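Local coordinates for lipoxygenase (Cyanothece sp., PDB 5EK8), which probably inserts molecular oxygen into polyunsaturated fatty acids, as a 9R-lipoxygenase that uses a non-haem iron, at residues 41-45 and 86-90; 72-78 and 114-120. One frame throughout, in Å; residues are numbered along the deposited sequence.

Contact 1: residues 41-45 and 86-90; sequences TQEAI and YLGKG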
ATOM      1  N   THR A  41       2.024  13.320 -28.194  1.00 73.06           N
ATOM      2  CA  THR A  41       2.414  14.674 -27.828  1.00 73.01           C
ATOM      3  C   THR A  41       2.511  15.545 -29.080  1.00 76.10           C
ATOM      4  O   THR A  41       3.277  15.258 -30.000  1.00 78.77           O
ATOM      5  CB  THR A  41       3.746  14.702 -27.048  1.00 65.75           C
ATOM      6  OG1 THR A  41       4.809  15.130 -27.907  1.00 70.28           O
ATOM      7  CG2 THR A  41       4.062  13.327 -26.467  1.00 59.73           C
ATOM      8  N   GLN A  42       1.704  16.602 -29.110  1.00 76.33           N
ATOM      9  CA  GLN A  42       1.626  17.492 -30.260  1.00 76.77           C
ATOM     10  C   GLN A  42       2.725  18.542 -30.207  1.00 80.53           C
ATOM     11  O   GLN A  42       3.244  18.850 -29.135  1.00 79.55           O
ATOM     12  CB  GLN A  42       0.256  18.164 -30.315  1.00 74.89           C
ATOM     13  CG  GLN A  42      -0.906  17.198 -30.213  1.00 74.40           C
ATOM     14  CD  GLN A  42      -1.065  16.362 -31.461  1.00 78.22           C
ATOM     15  OE1 GLN A  42      -0.626  16.755 -32.542  1.00 83.29           O
ATOM     16  NE2 GLN A  42      -1.684  15.196 -31.320  1.00 77.82           N
ATOM     17  N   GLU A  43       3.071  19.097 -31.363  1.00 82.72           N
ATOM     18  CA  GLU A  43       4.147  20.077 -31.441  1.00 87.29           C
ATOM     19  C   GLU A  43       3.626  21.503 -31.286  1.00 86.05           C
ATOM     20  O   GLU A  43       2.453  21.778 -31.535  1.00 87.03           O
ATOM     21  CB  GLU A  43       4.900  19.926 -32.761  1.00 93.63           C
ATOM     22  CG  GLU A  43       6.411  19.914 -32.609  1.00100.41           C
ATOM     23  CD  GLU A  43       7.098  19.097 -33.687  1.00105.71           C
ATOM     24  OE1 GLU A  43       6.390  18.482 -34.512  1.00105.33           O
ATOM     25  OE2 GLU A  43       8.348  19.068 -33.708  1.00109.75           O
ATOM     26  N   ALA A  44       4.509  22.403 -30.866  1.00 86.08           N
ATOM     27  CA  ALA A  44       4.150  23.800 -30.661  1.00 89.09           C
ATOM     28  C   ALA A  44       3.676  24.436 -31.958  1.00 90.51           C
ATOM     29  O   ALA A  44       4.241  24.192 -33.024  1.00 91.92           O
ATOM     30  CB  ALA A  44       5.332  24.574 -30.095  1.00 90.04           C
ATOM     31  N   ILE A  45       2.635  25.254 -31.861  1.00 90.97           N
ATOM     32  CA  ILE A  45       2.104  25.946 -33.026  1.00 93.89           C
ATOM     33  C   ILE A  45       2.952  27.169 -33.350  1.00 97.84           C
ATOM     34  O   ILE A  45       2.635  28.286 -32.941  1.00100.24           O
ATOM     35  CB  ILE A  45       0.646  26.379 -32.813  1.00 94.95           C
ATOM     36  CG1 ILE A  45      -0.199  25.187 -32.364  1.00 93.18           C
ATOM     37  CG2 ILE A  45       0.074  26.967 -34.094  1.00 98.28           C
ATOM     38  CD1 ILE A  45      -0.604  24.271 -33.492  1.00 94.23           C
ATOM     39  N   TYR A  86      -5.906  18.636 -34.036  1.00 66.65           N
ATOM     40  CA  TYR A  86      -5.161  19.411 -33.047  1.00 60.91           C
ATOM     41  C   TYR A  86      -5.016  20.870 -33.473  1.00 66.31           C
ATOM     42  O   TYR A  86      -4.672  21.167 -34.620  1.00 69.69           O
ATOM     43  CB  TYR A  86      -3.786  18.791 -32.809  1.00 57.39           C
ATOM     44  CG  TYR A  86      -2.827  19.686 -32.057  1.00 60.94           C
ATOM     45  CD1 TYR A  86      -2.946  19.873 -30.680  1.00 60.31           C
ATOM     46  CD2 TYR A  86      -1.794  20.342 -32.722  1.00 59.98           C
ATOM     47  CE1 TYR A  86      -2.062  20.688 -29.991  1.00 55.81           C
ATOM     48  CE2 TYR A  86      -0.911  21.155 -32.045  1.00 59.02           C
ATOM     49  CZ  TYR A  86      -1.047  21.327 -30.683  1.00 61.90           C
ATOM     50  OH  TYR A  86      -0.158  22.140 -30.019  1.00 64.73           O
ATOM     51  N   LEU A  87      -5.276  21.777 -32.534  1.00 67.51           N
ATOM     52  CA  LEU A  87      -5.298  23.207 -32.833  1.00 70.14           C
ATOM     53  C   LEU A  87      -4.252  24.006 -32.053  1.00 73.60           C
ATOM     54  O   LEU A  87      -3.739  25.008 -32.556  1.00 73.18           O
ATOM     55  CB  LEU A  87      -6.694  23.782 -32.562  1.00 64.17           C
ATOM     56  CG  LEU A  87      -7.841  23.115 -33.328  1.00 62.68           C
ATOM     57  CD1 LEU A  87      -9.144  23.854 -33.097  1.00 60.21           C
ATOM     58  CD2 LEU A  87      -7.529  23.011 -34.826  1.00 61.62           C
ATOM     59  N   GLY A  88      -3.936  23.571 -30.833  1.00 74.38           N
ATOM     60  CA  GLY A  88      -2.964  24.277 -30.014  1.00 58.39           C
ATOM     61  C   GLY A  88      -2.731  23.710 -28.626  1.00 63.37           C
ATOM     62  O   GLY A  88      -3.569  22.988 -28.086  1.00 66.09           O
ATOM     63  N   LYS A  89      -1.585  24.052 -28.043  1.00 64.06           N
ATOM     64  CA  LYS A  89      -1.194  23.552 -26.725  1.00 66.12           C
ATOM     65  C   LYS A  89      -1.125  24.665 -25.684  1.00 67.54           C
ATOM     66  O   LYS A  89      -1.339  25.833 -26.000  1.00 71.25           O
ATOM     67  CB  LYS A  89       0.162  22.853 -26.805  1.00 68.03           C
ATOM     68  CG  LYS A  89       0.100  21.343 -26.877  1.00 70.89           C
ATOM     69  CD  LYS A  89       1.466  20.787 -27.244  1.00 74.64           C
ATOM     70  CE  LYS A  89       2.563  21.449 -26.423  1.00 74.13           C
ATOM     71  NZ  LYS A  89       3.914  21.129 -26.949  1.00 74.00           N
ATOM     72  N   GLY A  90      -0.808  24.294 -24.446  1.00 67.32           N
ATOM     73  CA  GLY A  90      -0.630  25.264 -23.380  1.00 66.29           C
ATOM     74  C   GLY A  90      -0.872  24.693 -21.994  1.00 65.15           C
ATOM     75  O   GLY A  90      -1.277  23.538 -21.847  1.00 67.46           O
TER
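A loop lies across a strand at the margin of a four-stranded antiparallel sheet, and the strand carries a classic beta bulge where they meet: Leu87 and Gly88 both face Val75 of the next strand. The sheet is part of what is, by its position and topology, the PLAT domain, the N-terminal beta-sandwich of lipoxygenases. Residues 41-45, extended but not paired as a strand, run at 75° to 86-90, so there is no backbone ladder; side chains meet each other and the backbone.

Tyr86 is the centre of it. With chi1 near 180° its ring reaches out to the loop and offers a broad, flat surface. Gln42 lies on one face, its CB 3.4 Å from the ring centroid and only 10° off the normal, a CH-pi contact; an amide side chain suits this place because its methylenes can cover the ring while the polar end remains near the surface, beside Trp76. Ile45 brings a branched aliphatic chain, with CD1 3.4 Å from Tyr86 CE2, and its CG1 packs on the backbone, 3.7 Å from Gly88 CA. Leu87 turns away, to the other side of the strand, towards Val75 and Pro113. Lys89 spans the gap to the loop with a long flexible chain, its CD 4.2 Å from Gln42 CB, and the ammonium NZ donates a hydrogen bond of 3.2 Å to Gln42 O.

Contact 2: residues 72-78 and 114-120; sequences ELEVWDR and DLELRVI
The shortest polar link is Asp114 N to Asp77 OD2, 2.6 Å: the carboxylate (chi1 t), also paired with Lys110, accepts the NH of Asp114, just ahead of strand 115-120. Arg78 N gives 3.1 Å to Asp114 O. Extended beta strands 72-78 and 115-120 are antiparallel neighbours, axes 4.6 Å apart at closest approach, N-to-C directions at 139°. Glu74-Arg118 (two 2.9 Å N-to-O bonds) and Trp76-Glu116 (Trp76 N to Glu116 O 2.9 Å, return bond weak) are hydrogen-bonded pairs; Leu73-Val119, Val75-Leu117 and Asp77-Leu115 are non-hydrogen-bonded.

On one face Arg118 (m, then three t) lays its planar, charged guanidinium flat on the Trp76 indole (chi1 m), CZ 3.6 Å from the five-membered-ring centroid, a cation-pi stack; Glu116 OE1, 2.9 Å from Arg118 NE, neutralises it. Trp76 NE1 gives 2.9 Å to Glu74 OE1. On the other, Val75 CG2 meets Leu117 CD1 at 3.8 Å, towards strand 97-102. This strand pair is thus two-faced: one side aliphatic, the other mainly charged and aromatic, with Ile120 at its end.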
ATOM      1  N   GLU A  72      -1.256  20.515 -18.297  1.00 71.10           N
ATOM      2  CA  GLU A  72      -1.234  20.778 -19.729  1.00 71.75           C
ATOM      3  C   GLU A  72      -2.628  20.697 -20.327  1.00 66.81           C
ATOM      4  O   GLU A  72      -3.426  19.827 -19.976  1.00 65.31           O
ATOM      5  CB  GLU A  72      -0.286  19.811 -20.447  1.00 75.13           C
ATOM      6  CG  GLU A  72       1.186  20.142 -20.249  1.00 81.24           C
ATOM      7  CD  GLU A  72       2.119  19.113 -20.864  1.00 86.84           C
ATOM      8  OE1 GLU A  72       1.793  18.570 -21.943  1.00 88.39           O
ATOM      9  OE2 GLU A  72       3.183  18.845 -20.264  1.00 87.61           O
ATOM     10  N   LEU A  73      -2.907  21.628 -21.231  1.00 62.99           N
ATOM     11  CA  LEU A  73      -4.187  21.691 -21.914  1.00 63.70           C
ATOM     12  C   LEU A  73      -3.976  21.691 -23.418  1.00 63.37           C
ATOM     13  O   LEU A  73      -3.074  22.359 -23.929  1.00 61.79           O
ATOM     14  CB  LEU A  73      -4.959  22.942 -21.492  1.00 63.96           C
ATOM     15  CG  LEU A  73      -6.105  22.813 -20.490  1.00 58.75           C
ATOM     16  CD1 LEU A  73      -5.792  21.805 -19.402  1.00 50.82           C
ATOM     17  CD2 LEU A  73      -6.377  24.181 -19.884  1.00 62.98           C
ATOM     18  N   GLU A  74      -4.810  20.940 -24.127  1.00 65.98           N
ATOM     19  CA  GLU A  74      -4.750  20.926 -25.581  1.00 67.39           C
ATOM     20  C   GLU A  74      -6.090  21.348 -26.180  1.00 68.85           C
ATOM     21  O   GLU A  74      -7.148  20.858 -25.782  1.00 65.97           O
ATOM     22  CB  GLU A  74      -4.345  19.540 -26.092  1.00 65.06           C
ATOM     23  CG  GLU A  74      -2.936  19.105 -25.677  1.00 69.18           C
ATOM     24  CD  GLU A  74      -2.554  17.717 -26.192  1.00 71.25           C
ATOM     25  OE1 GLU A  74      -3.444  16.983 -26.674  1.00 69.81           O
ATOM     26  OE2 GLU A  74      -1.357  17.360 -26.113  1.00 73.59           O
ATOM     27  N   VAL A  75      -6.045  22.278 -27.124  1.00 69.35           N
ATOM     28  CA  VAL A  75      -7.251  22.684 -27.830  1.00 71.09           C
ATOM     29  C   VAL A  75      -7.415  21.850 -29.095  1.00 76.00           C
ATOM     30  O   VAL A  75      -6.537  21.815 -29.952  1.00 76.29           O
ATOM     31  CB  VAL A  75      -7.227  24.178 -28.188  1.00 68.01           C
ATOM     32  CG1 VAL A  75      -8.272  24.488 -29.248  1.00 70.49           C
ATOM     33  CG2 VAL A  75      -7.459  25.014 -26.945  1.00 58.60           C
ATOM     34  N   TRP A  76      -8.548  21.168 -29.189  1.00 78.47           N
ATOM     35  CA  TRP A  76      -8.847  20.306 -30.321  1.00 76.25           C
ATOM     36  C   TRP A  76     -10.168  20.690 -30.961  1.00 78.70           C
ATOM     37  O   TRP A  76     -11.051  21.230 -30.304  1.00 80.22           O
ATOM     38  CB  TRP A  76      -8.909  18.841 -29.882  1.00 74.90           C
ATOM     39  CG  TRP A  76      -7.589  18.242 -29.522  1.00 75.39           C
ATOM     40  CD1 TRP A  76      -6.861  18.492 -28.402  1.00 76.77           C
ATOM     41  CD2 TRP A  76      -6.845  17.273 -30.276  1.00 75.53           C
ATOM     42  NE1 TRP A  76      -5.704  17.746 -28.409  1.00 79.18           N
ATOM     43  CE2 TRP A  76      -5.671  16.991 -29.550  1.00 76.35           C
ATOM     44  CE3 TRP A  76      -7.058  16.622 -31.497  1.00 74.39           C
ATOM     45  CZ2 TRP A  76      -4.709  16.085 -30.003  1.00 74.39           C
ATOM     46  CZ3 TRP A  76      -6.105  15.719 -31.943  1.00 70.32           C
ATOM     47  CH2 TRP A  76      -4.941  15.467 -31.203  1.00 71.43           C
ATOM     48  N   ASP A  77     -10.305  20.401 -32.244  1.00 84.97           N
ATOM     49  CA  ASP A  77     -11.604  20.446 -32.877  1.00 92.01           C
ATOM     50  C   ASP A  77     -12.234  19.067 -32.828  1.00 98.08           C
ATOM     51  O   ASP A  77     -11.684  18.100 -33.376  1.00100.30           O
ATOM     52  CB  ASP A  77     -11.507  20.914 -34.322  1.00 94.64           C
ATOM     53  CG  ASP A  77     -12.849  20.911 -35.012  1.00 97.09           C
ATOM     54  OD1 ASP A  77     -13.255  19.853 -35.539  1.00100.53           O
ATOM     55  OD2 ASP A  77     -13.510  21.965 -35.018  1.00 96.79           O
ATOM     56  N   ARG A  78     -13.381  18.986 -32.160  1.00103.17           N
ATOM     57  CA  ARG A  78     -14.195  17.783 -32.157  1.00109.27           C
ATOM     58  C   ARG A  78     -15.191  17.860 -33.304  1.00119.51           C
ATOM     59  O   ARG A  78     -15.967  18.813 -33.409  1.00124.13           O
ATOM     60  CB  ARG A  78     -14.928  17.622 -30.822  1.00104.67           C
ATOM     61  CG  ARG A  78     -15.737  18.845 -30.429  1.00101.67           C
ATOM     62  CD  ARG A  78     -16.841  18.523 -29.455  1.00 99.38           C
ATOM     63  NE  ARG A  78     -17.794  19.626 -29.351  1.00100.89           N
ATOM     64  CZ  ARG A  78     -18.924  19.702 -30.046  1.00101.81           C
ATOM     65  NH1 ARG A  78     -19.248  18.735 -30.893  1.00101.70           N
ATOM     66  NH2 ARG A  78     -19.733  20.741 -29.893  1.00102.31           N
ATOM     67  N   ASP A 114     -15.162  23.639 -33.955  1.00 83.90           N
ATOM     68  CA  ASP A 114     -16.072  23.330 -32.857  1.00 83.52           C
ATOM     69  C   ASP A 114     -15.231  22.830 -31.691  1.00 78.48           C
ATOM     70  O   ASP A 114     -14.795  21.680 -31.675  1.00 73.95           O
ATOM     71  CB  ASP A 114     -17.112  22.287 -33.273  1.00 89.45           C
ATOM     72  CG  ASP A 114     -17.933  22.728 -34.473  1.00 96.22           C
ATOM     73  OD1 ASP A 114     -18.116  23.953 -34.646  1.00100.62           O
ATOM     74  OD2 ASP A 114     -18.392  21.854 -35.242  1.00 94.84           O
ATOM     75  N   LEU A 115     -15.011  23.703 -30.713  1.00 80.13           N
ATOM     76  CA  LEU A 115     -13.939  23.513 -29.739  1.00 73.15           C
ATOM     77  C   LEU A 115     -14.145  22.380 -28.739  1.00 68.56           C
ATOM     78  O   LEU A 115     -15.268  22.012 -28.394  1.00 64.77           O
ATOM     79  CB  LEU A 115     -13.698  24.817 -28.980  1.00 69.91           C
ATOM     80  CG  LEU A 115     -13.036  25.903 -29.830  1.00 72.15           C
ATOM     81  CD1 LEU A 115     -12.758  27.146 -29.007  1.00 73.75           C
ATOM     82  CD2 LEU A 115     -11.754  25.377 -30.466  1.00 72.63           C
ATOM     83  N   GLU A 116     -13.015  21.839 -28.294  1.00 71.34           N
ATOM     84  CA  GLU A 116     -12.941  20.761 -27.323  1.00 69.40           C
ATOM     85  C   GLU A 116     -11.638  20.912 -26.552  1.00 68.43           C
ATOM     86  O   GLU A 116     -10.563  20.980 -27.145  1.00 66.03           O
ATOM     87  CB  GLU A 116     -13.007  19.394 -28.007  1.00 66.78           C
ATOM     88  CG  GLU A 116     -12.403  18.260 -27.191  1.00 67.90           C
ATOM     89  CD  GLU A 116     -12.479  16.912 -27.903  1.00 72.70           C
ATOM     90  OE1 GLU A 116     -11.414  16.333 -28.213  1.00 68.10           O
ATOM     91  OE2 GLU A 116     -13.607  16.428 -28.148  1.00 77.63           O
ATOM     92  N   LEU A 117     -11.733  20.985 -25.232  1.00 64.80           N
ATOM     93  CA  LEU A 117     -10.558  21.191 -24.400  1.00 64.42           C
ATOM     94  C   LEU A 117     -10.126  19.901 -23.716  1.00 65.64           C
ATOM     95  O   LEU A 117     -10.923  19.248 -23.048  1.00 69.70           O
ATOM     96  CB  LEU A 117     -10.835  22.269 -23.355  1.00 67.02           C
ATOM     97  CG  LEU A 117      -9.608  22.878 -22.681  1.00 68.22           C
ATOM     98  CD1 LEU A 117      -8.789  23.673 -23.692  1.00 66.53           C
ATOM     99  CD2 LEU A 117     -10.035  23.749 -21.504  1.00 68.63           C
ATOM    100  N   ARG A 118      -8.862  19.532 -23.881  1.00 61.75           N
ATOM    101  CA  ARG A 118      -8.354  18.316 -23.265  1.00 58.17           C
ATOM    102  C   ARG A 118      -7.392  18.613 -22.123  1.00 56.80           C
ATOM    103  O   ARG A 118      -6.422  19.357 -22.284  1.00 56.88           O
ATOM    104  CB  ARG A 118      -7.662  17.432 -24.303  1.00 57.82           C
ATOM    105  CG  ARG A 118      -8.559  17.010 -25.448  1.00 62.03           C
ATOM    106  CD  ARG A 118      -7.950  15.865 -26.237  1.00 63.05           C
ATOM    107  NE  ARG A 118      -8.685  15.609 -27.471  1.00 64.66           N
ATOM    108  CZ  ARG A 118      -8.316  14.724 -28.391  1.00 59.45           C
ATOM    109  NH1 ARG A 118      -7.217  14.000 -28.216  1.00 57.41           N
ATOM    110  NH2 ARG A 118      -9.047  14.562 -29.486  1.00 53.91           N
ATOM    111  N   VAL A 119      -7.683  18.029 -20.967  1.00 52.76           N
ATOM    112  CA  VAL A 119      -6.774  18.040 -19.837  1.00 51.18           C
ATOM    113  C   VAL A 119      -5.844  16.848 -19.987  1.00 51.08           C
ATOM    114  O   VAL A 119      -6.302  15.696 -20.080  1.00 49.29           O
ATOM    115  CB  VAL A 119      -7.518  17.971 -18.483  1.00 48.42           C
ATOM    116  CG1 VAL A 119      -6.535  18.118 -17.331  1.00 45.74           C
ATOM    117  CG2 VAL A 119      -8.599  19.052 -18.403  1.00 46.29           C
ATOM    118  N   ILE A 120      -4.545  17.146 -20.002  1.00 51.12           N
ATOM    119  CA  ILE A 120      -3.502  16.182 -20.320  1.00 53.28           C
ATOM    120  C   ILE A 120      -2.622  15.818 -19.119  1.00 57.18           C
ATOM    121  O   ILE A 120      -2.039  16.683 -18.464  1.00 56.85           O
ATOM    122  CB  ILE A 120      -2.594  16.715 -21.454  1.00 54.91           C
ATOM    123  CG1 ILE A 120      -3.434  17.090 -22.675  1.00 47.71           C
ATOM    124  CG2 ILE A 120      -1.533  15.687 -21.835  1.00 46.75           C
ATOM    125  CD1 ILE A 120      -4.220  15.932 -23.242  1.00 48.43           C
TER

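The two contacts interlock along the chain, their segments coming in the order 41-45, 72-78, 86-90, 114-120, and their centres are 10 Å apart. Both build on one antiparallel sheet: strand 72-79 lies between 82-91, which carries contact 1, and 115-126, which completes contact 2. Two probable backbone hydrogen bonds tie the contacts together, Gly90 O to Leu73 N at 2.6 Å and Gly88 O to Val75 N at 2.7 Å. Trp76 also packs against both halves of contact 1, with CH2 3.3 Å from Gln42 NE2 and CE3 3.4 Å from Tyr86 N. Loop and three strands thus form one continuous unit of the probable PLAT domain, well away from the iron and sodium sites.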